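SusD homolog (Bacteroides ovatus, PDB 4F53) probably binds mucin O-glycans, as a TPR-like member of the SusD/RagB family of outer membrane lipoproteins. Local coordinates at residues Glu226-Ala230 with Ala231-Thr235; Glu161-Asp164 with Asn165-Val169; Val303-Arg306 with Arg307-Gln311. All coordinates share one frame; numbering follows the deposited sequence.

Contact 1: Glu226-Ala230 with Ala231-Thr235; sequences EEAVA and AGVMT
Two backbone bonds, A231 N to E227 O (2.9 Å) and G232 N to A228 O (3.1 Å), close the last turn of helix 221-231, and the case illustrates how a glycine ends a helix. Both follow the i to i+4 pattern, and in both the donor lies somewhat above the carbonyl plane. At G232 phi turns positive (131°), and the chain leaves the helical path; a side chain at these backbone angles would collide with the oxygen of the residue before, so glycine is the residue that fits. One water donates to V229 O at 2.7 Å and accepts from V233 N, linking the last turn to the chain just past the helix end. E227 OE1 forms salt bridges with K219 and K201.

Apolar contact is slight. The side chain of V233 turns back toward the helix, with CG1 anti to its own carbonyl carbon (chi1 -69°), a rotation that places this methyl beside the backbone N and over A228. V233 also touches S199 of helix 190-207 and V340 of helix 337-349, which lie around the chain end. On the helix itself, V233 CG1 lies 4.4 Å from A228 CB but nearer to the backbone, with the methyl carbon 3.5 Å from A228 O.

Contact 2: Glu161-Asp164 with Asn165-Val169; sequences EDLD and NIITV
E161 O and N165 N make the first link in this mid-helix example, a weak i to i+4 bond of 3.5 Å on helix 152-173. Water supplements it: one molecule donates to E161 O at 2.8 Å and, weakly, to N165 OD1. The side chain of E161 turns elsewhere, with OE1 hydrogen-bonded to N217 and a calcium ion about 5 Å from the side chain.

At D162 the bond is shorter and of normal strength. I166 N meets D162 O in the carbonyl plane at 3.0 Å, and I166 CG1 comes up to the same oxygen, with CD1 also near it; the D162 carboxylate forms a salt bridge with K158.

L163 O receives the shortest of the backbone bonds across this turn, from I167 N at 2.8 Å and nearly in line with the carbonyl. Its side chain leaves anti to the backbone N (chi1 -170°), and CG comes to 4.0 Å from I167 CD1, the two chains crossing obliquely. I167 CG1 also presses on L163 O, giving that carbonyl an apolar cover.

D164 O is gripped twice by one residue. T168 N and T168 OG1 donate from opposite faces of its plane, the hydroxyl at 3.0 Å, because OG1 stands anti to its own carbonyl carbon (chi1 -62°), which turns it back down the helix. A second water donates to N165 OD1 at 2.7 Å and only weakly to D164 O. The carboxylate of D164 forms salt bridges with K201 and K219. The apolar flank meets two helices: L163 and I166 touch L118 and E117 of helix 110-131, while L163 also touches K201, and I167 touches Y194, A197 and N198, of helix 190-207.

Contact 3: Val303-Arg306 with Arg307-Gln311; sequences VGLR and RGILQ
L305 and I309 hold the tight half of this turn, which shows how an irregular loop can pack without any direct hydrogen bond between its two halves. Their side chains cross at about a right angle, and the closest carbons, L305 CD1 and I309 CD1, are 3.8 Å apart. I309 points back toward the preceding residues, and its extended outer arm (chi2 166°) carries CD1 over the backbone of R306, where it lies 3.4 Å from R306 O and 4.0 Å from R306 CB. One methyl thus touches a leucine branch, a carbonyl oxygen and the root of an arginine. With an alanine in place of I309, L305 CD1 would probably lose its apolar mate and a gap would open over the R306 carbonyl. G308, with positive phi (79°), makes the bend that brings I309 back into position.

Across the arginine side the two halves meet more loosely, through one water. It accepts from R306 NE at 3.0 Å and donates to R307 O at 2.7 Å. It sits in the plane of the R306 guanidinium, at its edge, and above one face of the R307 guanidinium, offset toward the rim. R306 reaches it with CG anti to the backbone N and a bend at chi2 (74°).

Each arginine has firmer partners elsewhere. R306 donates to the carbonyls of Y406 and P459, whereas R307 pairs with D266, donates to A57 O and meets a glycerol, probably from the crystallisation liquor. R306 NE and R307 NH2 stay 6.4 Å apart; the D266 carboxylate probably offsets the R307 charge, while R306 is held by carbonyl acceptors and the water.

From the N terminus, contact 2 comes first, within helix 152-173; contact 1 follows at the end of helix 221-231, and contact 3 lies in the loop between helix 288-291 and strand 332-335. All three are local turns in series, so none nests in or crosses another, and none closes a long loop. Contacts 1 and 2 are neighbours, about 14 Å between centres, and although their atoms do not touch, K201 and K219 form salt bridges with both E227 and D164. Helix 190-207 packs against both. Contact 3 lies across the chain's centre, about 40 Å from contact 1 between centres, joining its loop to strand 62-64.

Contact 1: Glu226-Ala230 with Ala231-Thr235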
# COMPACT_ATOMS: atom_id res chain seq x y z
N GLU A 226 -4.27 -1.18 -21.78
CA GLU A 226 -3.67 -0.87 -23.09
C GLU A 226 -3.80 0.62 -23.43
O GLU A 226 -2.82 1.20 -23.92
CB GLU A 226 -4.26 -1.73 -24.20
CG GLU A 226 -3.88 -3.20 -24.07
CD GLU A 226 -4.46 -4.14 -25.10
OE1 GLU A 226 -5.35 -3.73 -25.89
OE2 GLU A 226 -3.98 -5.29 -25.16
N GLU A 227 -4.96 1.23 -23.14
CA GLU A 227 -5.20 2.66 -23.38
C GLU A 227 -4.28 3.53 -22.54
O GLU A 227 -3.74 4.51 -23.04
CB GLU A 227 -6.66 3.03 -23.07
CG GLU A 227 -7.66 2.68 -24.16
CD GLU A 227 -9.11 2.98 -23.82
OE1 GLU A 227 -9.39 3.49 -22.71
OE2 GLU A 227 -9.97 2.73 -24.69
N ALA A 228 -4.14 3.19 -21.26
CA ALA A 228 -3.29 3.91 -20.28
C ALA A 228 -1.82 3.94 -20.75
O ALA A 228 -1.20 5.00 -20.74
CB ALA A 228 -3.41 3.25 -18.90
N VAL A 229 -1.30 2.80 -21.20
CA VAL A 229 0.07 2.65 -21.66
C VAL A 229 0.26 3.41 -22.97
O VAL A 229 1.28 4.09 -23.12
CB VAL A 229 0.48 1.15 -21.76
CG1 VAL A 229 1.79 0.98 -22.54
CG2 VAL A 229 0.60 0.54 -20.37
N ALA A 230 -0.75 3.36 -23.88
CA ALA A 230 -0.68 4.07 -25.17
C ALA A 230 -0.74 5.58 -24.96
O ALA A 230 -0.09 6.31 -25.71
CB ALA A 230 -1.81 3.61 -26.10
N ALA A 231 -1.47 6.05 -23.95
CA ALA A 231 -1.60 7.49 -23.68
C ALA A 231 -0.33 8.06 -23.00
O ALA A 231 0.06 9.18 -23.32
CB ALA A 231 -2.82 7.77 -22.82
N GLY A 232 0.30 7.29 -22.11
CA GLY A 232 1.51 7.75 -21.43
C GLY A 232 1.51 7.59 -19.92
O GLY A 232 0.90 8.38 -19.20
N VAL A 233 2.24 6.56 -19.44
CA VAL A 233 2.38 6.28 -18.01
C VAL A 233 3.77 6.77 -17.54
O VAL A 233 4.53 7.31 -18.36
CB VAL A 233 2.15 4.75 -17.68
CG1 VAL A 233 0.69 4.35 -17.90
CG2 VAL A 233 3.10 3.84 -18.48
N MSE A 234 4.11 6.59 -16.25
CA MSE A 234 5.44 6.89 -15.71
C MSE A 234 6.45 5.93 -16.34
O MSE A 234 6.20 4.73 -16.33
CB MSE A 234 5.45 6.70 -14.18
CG MSE A 234 4.61 7.67 -13.42
SE MSE A 234 4.58 7.00 -11.57
CE MSE A 234 3.34 8.25 -10.88
N THR A 235 7.58 6.44 -16.88
CA THR A 235 8.60 5.54 -17.48
C THR A 235 10.00 5.79 -16.89
O THR A 235 10.90 4.98 -17.10
CB THR A 235 8.65 5.68 -19.03
OG1 THR A 235 8.99 7.02 -19.33
CG2 THR A 235 7.32 5.31 -19.72
O HOH W 1 3.39 4.86 -21.70

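Contact 2: Glu161-Asp164 with Asn165-Val169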
# COMPACT_ATOMS: atom_id res chain seq x y z
N GLU A 161 -14.29 5.81 -15.00
CA GLU A 161 -14.97 6.70 -15.93
C GLU A 161 -14.57 8.17 -15.66
O GLU A 161 -14.32 8.92 -16.61
CB GLU A 161 -16.48 6.51 -15.79
CG GLU A 161 -17.30 7.41 -16.69
CD GLU A 161 -18.77 7.05 -16.80
OE1 GLU A 161 -19.11 5.85 -16.65
OE2 GLU A 161 -19.58 7.96 -17.06
N ASP A 162 -14.52 8.57 -14.39
CA ASP A 162 -14.10 9.93 -14.02
C ASP A 162 -12.61 10.13 -14.32
O ASP A 162 -12.24 11.21 -14.81
CB ASP A 162 -14.42 10.24 -12.54
CG ASP A 162 -15.92 10.34 -12.23
OD1 ASP A 162 -16.73 10.48 -13.19
OD2 ASP A 162 -16.29 10.22 -11.05
N LEU A 163 -11.79 9.09 -14.11
CA LEU A 163 -10.35 9.14 -14.39
C LEU A 163 -10.11 9.40 -15.90
O LEU A 163 -9.23 10.20 -16.23
CB LEU A 163 -9.68 7.84 -13.92
CG LEU A 163 -8.16 7.77 -13.92
CD1 LEU A 163 -7.55 9.01 -13.28
CD2 LEU A 163 -7.70 6.51 -13.27
N ASP A 164 -10.91 8.77 -16.80
CA ASP A 164 -10.82 9.02 -18.25
C ASP A 164 -11.04 10.51 -18.59
O ASP A 164 -10.34 11.05 -19.43
CB ASP A 164 -11.84 8.16 -19.02
CG ASP A 164 -11.28 6.85 -19.53
OD1 ASP A 164 -10.04 6.74 -19.65
OD2 ASP A 164 -12.09 5.94 -19.85
N ASN A 165 -11.98 11.17 -17.88
CA ASN A 165 -12.25 12.59 -18.09
C ASN A 165 -11.12 13.45 -17.52
O ASN A 165 -10.76 14.43 -18.16
CB ASN A 165 -13.62 12.99 -17.50
CG ASN A 165 -14.78 12.30 -18.20
OD1 ASN A 165 -14.75 12.07 -19.43
ND2 ASN A 165 -15.81 11.93 -17.45
N ILE A 166 -10.53 13.05 -16.37
CA ILE A 166 -9.40 13.74 -15.73
C ILE A 166 -8.19 13.66 -16.67
O ILE A 166 -7.52 14.66 -16.88
CB ILE A 166 -9.09 13.14 -14.31
CG1 ILE A 166 -10.21 13.46 -13.31
CG2 ILE A 166 -7.70 13.56 -13.76
CD1 ILE A 166 -10.23 12.49 -12.12
N ILE A 167 -7.93 12.48 -17.25
CA ILE A 167 -6.82 12.26 -18.19
C ILE A 167 -6.97 13.23 -19.41
O ILE A 167 -5.99 13.85 -19.82
CB ILE A 167 -6.78 10.76 -18.59
CG1 ILE A 167 -6.23 9.91 -17.42
CG2 ILE A 167 -5.93 10.54 -19.87
CD1 ILE A 167 -6.52 8.41 -17.50
N THR A 168 -8.21 13.37 -19.96
CA THR A 168 -8.54 14.26 -21.09
C THR A 168 -8.24 15.72 -20.69
O THR A 168 -7.58 16.42 -21.46
CB THR A 168 -10.01 14.06 -21.51
OG1 THR A 168 -10.16 12.70 -21.97
CG2 THR A 168 -10.46 15.04 -22.61
N VAL A 169 -8.66 16.16 -19.49
CA VAL A 169 -8.42 17.51 -18.98
C VAL A 169 -6.89 17.75 -18.82
O VAL A 169 -6.39 18.75 -19.31
CB VAL A 169 -9.20 17.80 -17.68
CG1 VAL A 169 -8.74 19.10 -17.02
CG2 VAL A 169 -10.70 17.83 -17.94
O HOH W 2 -15.30 8.79 -19.26
O HOH W 3 -13.06 11.69 -21.51

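Contact 3: Val303-Arg306 with Arg307-Gln311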
# COMPACT_ATOMS: atom_id res chain seq x y z
N VAL A 303 18.16 -8.00 9.96
CA VAL A 303 17.22 -8.98 10.49
C VAL A 303 16.01 -8.26 11.10
O VAL A 303 16.15 -7.44 12.01
CB VAL A 303 17.90 -9.99 11.45
CG1 VAL A 303 18.56 -9.31 12.67
CG2 VAL A 303 16.93 -11.11 11.86
N GLY A 304 14.85 -8.56 10.56
CA GLY A 304 13.60 -7.97 11.00
C GLY A 304 12.98 -8.69 12.17
O GLY A 304 13.50 -9.70 12.64
N LEU A 305 11.87 -8.16 12.64
CA LEU A 305 11.12 -8.75 13.73
C LEU A 305 9.89 -9.49 13.16
O LEU A 305 9.34 -9.10 12.13
CB LEU A 305 10.72 -7.61 14.70
CG LEU A 305 9.96 -7.94 15.97
CD1 LEU A 305 10.82 -8.74 16.94
CD2 LEU A 305 9.49 -6.67 16.62
N ARG A 306 9.48 -10.58 13.81
CA ARG A 306 8.32 -11.35 13.39
C ARG A 306 7.05 -10.48 13.52
O ARG A 306 6.87 -9.79 14.53
CB ARG A 306 8.20 -12.63 14.25
CG ARG A 306 7.09 -13.59 13.84
CD ARG A 306 7.43 -14.36 12.56
NE ARG A 306 6.30 -15.18 12.13
CZ ARG A 306 6.11 -16.44 12.50
NH1 ARG A 306 7.00 -17.05 13.28
NH2 ARG A 306 5.04 -17.10 12.10
N ARG A 307 6.21 -10.49 12.47
CA ARG A 307 4.93 -9.76 12.49
C ARG A 307 3.91 -10.59 13.26
O ARG A 307 3.98 -11.83 13.22
CB ARG A 307 4.41 -9.48 11.08
CG ARG A 307 5.28 -8.56 10.23
CD ARG A 307 4.73 -8.45 8.81
NE ARG A 307 4.80 -9.77 8.15
CZ ARG A 307 3.75 -10.51 7.84
NH1 ARG A 307 2.52 -10.03 7.97
NH2 ARG A 307 3.93 -11.73 7.34
N GLY A 308 2.98 -9.92 13.93
CA GLY A 308 1.92 -10.61 14.66
C GLY A 308 2.29 -11.17 16.02
O GLY A 308 1.63 -12.09 16.49
N ILE A 309 3.33 -10.63 16.66
CA ILE A 309 3.67 -11.03 18.04
C ILE A 309 2.59 -10.42 18.95
O ILE A 309 2.26 -9.24 18.79
CB ILE A 309 5.11 -10.61 18.46
CG1 ILE A 309 6.19 -11.31 17.58
CG2 ILE A 309 5.34 -10.85 19.96
CD1 ILE A 309 7.62 -10.68 17.69
N LEU A 310 1.98 -11.22 19.81
CA LEU A 310 0.90 -10.73 20.68
C LEU A 310 1.44 -9.70 21.63
O LEU A 310 2.55 -9.85 22.15
CB LEU A 310 0.24 -11.89 21.47
CG LEU A 310 -1.16 -11.63 22.07
CD1 LEU A 310 -2.27 -11.75 21.00
CD2 LEU A 310 -1.47 -12.63 23.19
N GLN A 311 0.66 -8.63 21.84
CA GLN A 311 0.98 -7.58 22.80
C GLN A 311 1.19 -8.24 24.16
O GLN A 311 0.37 -9.06 24.58
CB GLN A 311 -0.14 -6.53 22.85
CG GLN A 311 0.29 -5.19 23.42
CD GLN A 311 1.16 -4.36 22.51
OE1 GLN A 311 1.30 -4.61 21.31
NE2 GLN A 311 1.79 -3.34 23.09
O HOH W 4 4.68 -13.04 10.90